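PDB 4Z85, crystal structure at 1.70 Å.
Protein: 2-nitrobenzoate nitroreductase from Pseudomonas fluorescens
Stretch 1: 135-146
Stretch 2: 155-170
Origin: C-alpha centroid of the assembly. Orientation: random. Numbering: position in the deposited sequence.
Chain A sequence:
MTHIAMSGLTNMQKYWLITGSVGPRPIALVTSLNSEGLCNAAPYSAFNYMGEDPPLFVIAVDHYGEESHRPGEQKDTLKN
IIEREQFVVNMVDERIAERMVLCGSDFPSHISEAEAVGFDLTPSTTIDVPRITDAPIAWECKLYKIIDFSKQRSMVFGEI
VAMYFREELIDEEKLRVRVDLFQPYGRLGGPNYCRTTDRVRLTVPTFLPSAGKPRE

Stretch 1 135-146: APIAWECKLYKI
Stretch 2, residues 155-170: MVFGEIVAMYFREELI

Strands 137-146 and 155-165 pair antiparallel, their N-to-C directions 142° apart and their axes 4.3 Å apart at closest approach. Along stretch 2, Val156 (chi1 t) opposes Ile146, CA-CA 4.7 Å. Phe157 (m, chi2 83°) opens a bulge: Phe157 O accepts from both Tyr144 N (2.8 Å) and Lys145 N (3.1 Å), while Phe157 N donates to Lys145 O (2.8 Å). Tyr144 supplies the extra residue, its phi/psi of -91/-54 breaking the extended run. Gly158 faces Leu143, CA-CA 4.7 Å. Glu159 (t, t) pairs with Lys142 through Glu159 N to Lys142 O (2.8 Å) and Lys142 N to Glu159 O (2.9 Å).

Ile160 (m, t) sets CD1 3.4 Å from the centroid of the Trp139 six-membered ring, 9° off its normal, a CH-pi contact; Trp139 is m, chi2 -10°. Val161 (-101/-30) is the second bulge: Val161 N (2.8 Å) and Ala162 N (3.2 Å) both donate to Glu140 O, and Glu140 N returns to Ala162 O (2.8 Å). Met163 (m, t, t) makes apolar contact, CG 3.6 Å from Trp139 CD1. Tyr164 (t, chi2 80°) and Ala138 form a hydrogen-bonded antiparallel pair through reciprocal backbone bonds, Tyr164 N to Ala138 O (2.8 Å) and Ala138 N to Tyr164 O (2.9 Å). Phe165 (m) places CD2 3.9 Å from Ile137 CG1, an apolar contact on the face shared with Met163 and Trp139. Arg166 N ends the ladder on Pro136 O (3.0 Å, 178°), and Leu169 CD1 covers Pro136 CB at 3.7 Å.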

# COMPACT_ATOMS: atom_id res chain seq x y z
N ALA A 135 3.39 16.39 -11.68
CA ALA A 135 2.67 15.31 -11.00
C ALA A 135 1.24 15.18 -11.49
O ALA A 135 0.56 16.18 -11.70
CB ALA A 135 2.68 15.52 -9.48
N PRO A 136 0.76 13.93 -11.67
CA PRO A 136 -0.62 13.72 -12.13
C PRO A 136 -1.64 14.14 -11.09
O PRO A 136 -2.67 14.73 -11.40
CB PRO A 136 -0.67 12.21 -12.38
CG PRO A 136 0.43 11.63 -11.52
CD PRO A 136 1.51 12.67 -11.51
N ILE A 137 -1.34 13.80 -9.84
CA ILE A 137 -2.20 14.07 -8.70
C ILE A 137 -1.27 14.36 -7.54
O ILE A 137 -0.20 13.77 -7.45
CB ILE A 137 -3.13 12.88 -8.35
CG1 ILE A 137 -4.02 12.48 -9.54
CG2 ILE A 137 -4.00 13.20 -7.14
CD1 ILE A 137 -4.90 11.27 -9.27
N ALA A 138 -1.66 15.28 -6.66
CA ALA A 138 -0.89 15.55 -5.45
C ALA A 138 -1.80 15.76 -4.27
O ALA A 138 -2.88 16.32 -4.39
CB ALA A 138 0.02 16.77 -5.65
N TRP A 139 -1.41 15.25 -3.11
CA TRP A 139 -2.11 15.50 -1.87
C TRP A 139 -1.37 16.59 -1.10
O TRP A 139 -0.17 16.46 -0.83
CB TRP A 139 -2.19 14.24 -1.00
CG TRP A 139 -3.01 13.10 -1.51
CD1 TRP A 139 -3.86 13.10 -2.59
CD2 TRP A 139 -3.06 11.79 -0.96
NE1 TRP A 139 -4.44 11.87 -2.73
CE2 TRP A 139 -3.97 11.04 -1.73
CE3 TRP A 139 -2.42 11.16 0.12
CZ2 TRP A 139 -4.25 9.70 -1.47
CZ3 TRP A 139 -2.70 9.84 0.38
CH2 TRP A 139 -3.61 9.12 -0.41
N GLU A 140 -2.07 17.66 -0.77
CA GLU A 140 -1.58 18.66 0.17
C GLU A 140 -1.91 18.18 1.58
O GLU A 140 -3.10 18.00 1.92
CB GLU A 140 -2.21 20.04 -0.12
CG GLU A 140 -1.97 20.51 -1.56
CD GLU A 140 -2.50 21.91 -1.84
OE1 GLU A 140 -3.14 22.49 -0.94
OE2 GLU A 140 -2.28 22.41 -2.96
N CYS A 141 -0.85 17.96 2.36
CA CYS A 141 -0.95 17.26 3.64
C CYS A 141 -0.40 18.02 4.82
O CYS A 141 0.58 18.78 4.72
CB CYS A 141 -0.23 15.92 3.58
SG CYS A 141 -0.69 14.89 2.18
N LYS A 142 -1.03 17.77 5.96
CA LYS A 142 -0.52 18.20 7.25
C LYS A 142 -0.16 16.98 8.07
O LYS A 142 -0.75 15.91 7.91
CB LYS A 142 -1.55 19.07 7.98
CG LYS A 142 -1.81 20.38 7.26
CD LYS A 142 -2.86 21.22 7.98
CE LYS A 142 -2.89 22.66 7.47
NZ LYS A 142 -3.93 23.47 8.19
N LEU A 143 0.82 17.15 8.94
CA LEU A 143 1.23 16.08 9.83
C LEU A 143 0.14 15.79 10.84
O LEU A 143 -0.32 16.69 11.54
CB LEU A 143 2.53 16.44 10.55
CG LEU A 143 3.04 15.36 11.50
CD1 LEU A 143 3.42 14.09 10.70
CD2 LEU A 143 4.20 15.84 12.35
N TYR A 144 -0.28 14.54 10.92
CA TYR A 144 -1.21 14.13 11.95
C TYR A 144 -0.43 13.66 13.17
O TYR A 144 -0.65 14.14 14.29
CB TYR A 144 -2.11 13.03 11.44
CG TYR A 144 -3.29 12.74 12.33
CD1 TYR A 144 -4.44 13.52 12.26
CD2 TYR A 144 -3.25 11.71 13.26
CE1 TYR A 144 -5.53 13.25 13.06
CE2 TYR A 144 -4.34 11.44 14.07
CZ TYR A 144 -5.48 12.22 13.96
OH TYR A 144 -6.55 11.94 14.77
N LYS A 145 0.47 12.71 12.96
CA LYS A 145 1.25 12.19 14.08
C LYS A 145 2.42 11.37 13.59
O LYS A 145 2.31 10.70 12.57
CB LYS A 145 0.38 11.32 14.99
CG LYS A 145 1.13 10.45 15.98
CD LYS A 145 0.45 10.46 17.33
CE LYS A 145 -0.44 9.26 17.48
NZ LYS A 145 -1.22 9.36 18.76
N ILE A 146 3.53 11.39 14.31
CA ILE A 146 4.61 10.45 13.99
C ILE A 146 4.65 9.40 15.08
O ILE A 146 4.64 9.73 16.27
CB ILE A 146 5.96 11.15 13.86
CG1 ILE A 146 5.93 12.10 12.66
CG2 ILE A 146 7.08 10.12 13.67
CD1 ILE A 146 7.17 12.87 12.48
N MET A 155 6.90 5.89 11.52
CA MET A 155 5.67 5.89 10.74
C MET A 155 5.05 7.28 10.77
O MET A 155 4.66 7.78 11.83
CB MET A 155 4.71 4.84 11.28
CG MET A 155 5.18 3.41 11.00
SD MET A 155 4.14 2.14 11.73
CE MET A 155 4.48 2.45 13.47
N VAL A 156 5.00 7.91 9.61
CA VAL A 156 4.44 9.24 9.47
C VAL A 156 2.97 9.11 9.10
O VAL A 156 2.65 8.54 8.07
CB VAL A 156 5.16 10.05 8.39
CG1 VAL A 156 4.49 11.44 8.23
CG2 VAL A 156 6.65 10.17 8.73
N PHE A 157 2.09 9.63 9.95
CA PHE A 157 0.67 9.67 9.65
C PHE A 157 0.32 11.07 9.21
O PHE A 157 0.52 12.05 9.96
CB PHE A 157 -0.18 9.25 10.85
CG PHE A 157 -0.03 7.80 11.20
CD1 PHE A 157 1.03 7.37 11.98
CD2 PHE A 157 -0.95 6.86 10.74
CE1 PHE A 157 1.17 6.03 12.30
CE2 PHE A 157 -0.81 5.51 11.05
CZ PHE A 157 0.25 5.10 11.84
N GLY A 158 -0.17 11.18 7.97
CA GLY A 158 -0.47 12.47 7.39
C GLY A 158 -1.96 12.60 7.20
O GLY A 158 -2.65 11.60 7.01
N GLU A 159 -2.45 13.84 7.24
CA GLU A 159 -3.85 14.12 6.95
C GLU A 159 -3.94 14.89 5.64
O GLU A 159 -3.23 15.88 5.44
CB GLU A 159 -4.51 14.92 8.08
CG GLU A 159 -5.94 15.34 7.76
CD GLU A 159 -6.60 16.06 8.90
OE1 GLU A 159 -5.96 16.18 9.97
OE2 GLU A 159 -7.76 16.51 8.72
N ILE A 160 -4.77 14.41 4.73
CA ILE A 160 -4.97 15.09 3.47
C ILE A 160 -5.88 16.30 3.69
O ILE A 160 -7.02 16.14 4.11
CB ILE A 160 -5.61 14.17 2.43
CG1 ILE A 160 -4.80 12.89 2.29
CG2 ILE A 160 -5.73 14.89 1.09
CD1 ILE A 160 -5.53 11.79 1.56
N VAL A 161 -5.39 17.49 3.39
CA VAL A 161 -6.24 18.66 3.55
C VAL A 161 -6.79 19.10 2.20
O VAL A 161 -7.91 19.62 2.14
CB VAL A 161 -5.50 19.82 4.24
CG1 VAL A 161 -5.00 19.34 5.59
CG2 VAL A 161 -4.37 20.33 3.41
N ALA A 162 -6.03 18.86 1.13
CA ALA A 162 -6.59 19.13 -0.20
C ALA A 162 -5.91 18.30 -1.27
O ALA A 162 -4.86 17.74 -1.03
CB ALA A 162 -6.48 20.63 -0.55
N MET A 163 -6.52 18.21 -2.45
CA MET A 163 -5.90 17.49 -3.57
C MET A 163 -5.78 18.33 -4.84
O MET A 163 -6.70 19.08 -5.19
CB MET A 163 -6.70 16.23 -3.88
CG MET A 163 -6.80 15.21 -2.75
SD MET A 163 -7.59 13.69 -3.34
CE MET A 163 -7.76 12.74 -1.82
N TYR A 164 -4.65 18.19 -5.52
CA TYR A 164 -4.45 18.70 -6.87
C TYR A 164 -4.60 17.58 -7.89
O TYR A 164 -4.03 16.50 -7.72
CB TYR A 164 -3.08 19.34 -7.02
CG TYR A 164 -2.64 19.43 -8.47
CD1 TYR A 164 -3.12 20.44 -9.29
CD2 TYR A 164 -1.77 18.49 -9.02
CE1 TYR A 164 -2.74 20.53 -10.61
CE2 TYR A 164 -1.39 18.57 -10.34
CZ TYR A 164 -1.87 19.59 -11.13
OH TYR A 164 -1.49 19.67 -12.45
N PHE A 165 -5.35 17.83 -8.96
CA PHE A 165 -5.44 16.91 -10.10
C PHE A 165 -5.13 17.64 -11.40
O PHE A 165 -5.59 18.76 -11.59
CB PHE A 165 -6.84 16.30 -10.24
CG PHE A 165 -7.39 15.69 -8.99
CD1 PHE A 165 -8.02 16.47 -8.04
CD2 PHE A 165 -7.33 14.32 -8.80
CE1 PHE A 165 -8.55 15.90 -6.90
CE2 PHE A 165 -7.87 13.74 -7.66
CZ PHE A 165 -8.48 14.54 -6.71
N ARG A 166 -4.37 17.01 -12.30
CA ARG A 166 -4.36 17.45 -13.70
C ARG A 166 -5.81 17.44 -14.17
O ARG A 166 -6.56 16.53 -13.84
CB ARG A 166 -3.48 16.55 -14.58
CG ARG A 166 -1.99 16.62 -14.27
CD ARG A 166 -1.18 15.73 -15.20
NE ARG A 166 -1.25 16.21 -16.58
CZ ARG A 166 -0.41 17.10 -17.10
NH1 ARG A 166 0.56 17.61 -16.36
NH2 ARG A 166 -0.54 17.48 -18.37
N GLU A 167 -6.23 18.46 -14.91
CA GLU A 167 -7.65 18.61 -15.21
C GLU A 167 -8.25 17.39 -15.90
O GLU A 167 -9.40 17.03 -15.64
CB GLU A 167 -7.89 19.86 -16.06
CG GLU A 167 -8.90 20.80 -15.45
CD GLU A 167 -9.01 22.10 -16.21
OE1 GLU A 167 -9.09 22.06 -17.46
OE2 GLU A 167 -9.00 23.17 -15.56
N GLU A 168 -7.46 16.75 -16.75
CA GLU A 168 -7.96 15.59 -17.49
C GLU A 168 -8.25 14.39 -16.59
O GLU A 168 -8.98 13.49 -16.98
CB GLU A 168 -6.97 15.20 -18.59
CG GLU A 168 -5.59 14.76 -18.11
CD GLU A 168 -4.60 15.90 -18.02
OE1 GLU A 168 -5.03 17.07 -17.92
OE2 GLU A 168 -3.38 15.62 -18.06
N LEU A 169 -7.69 14.40 -15.37
CA LEU A 169 -7.81 13.22 -14.50
C LEU A 169 -8.94 13.29 -13.48
O LEU A 169 -9.12 12.37 -12.68
CB LEU A 169 -6.49 12.99 -13.76
CG LEU A 169 -5.28 12.72 -14.65
CD1 LEU A 169 -4.05 12.47 -13.79
CD2 LEU A 169 -5.55 11.55 -15.61
N ILE A 170 -9.71 14.38 -13.50
CA ILE A 170 -10.75 14.57 -12.49
C ILE A 170 -12.07 14.98 -13.13
O ILE A 170 -12.11 15.86 -13.99
CB ILE A 170 -10.30 15.62 -11.43
CG1 ILE A 170 -11.40 15.85 -10.38
CG2 ILE A 170 -9.88 16.93 -12.08
CD1 ILE A 170 -11.63 14.67 -9.44
O HOH W 1 0.72 18.26 -13.23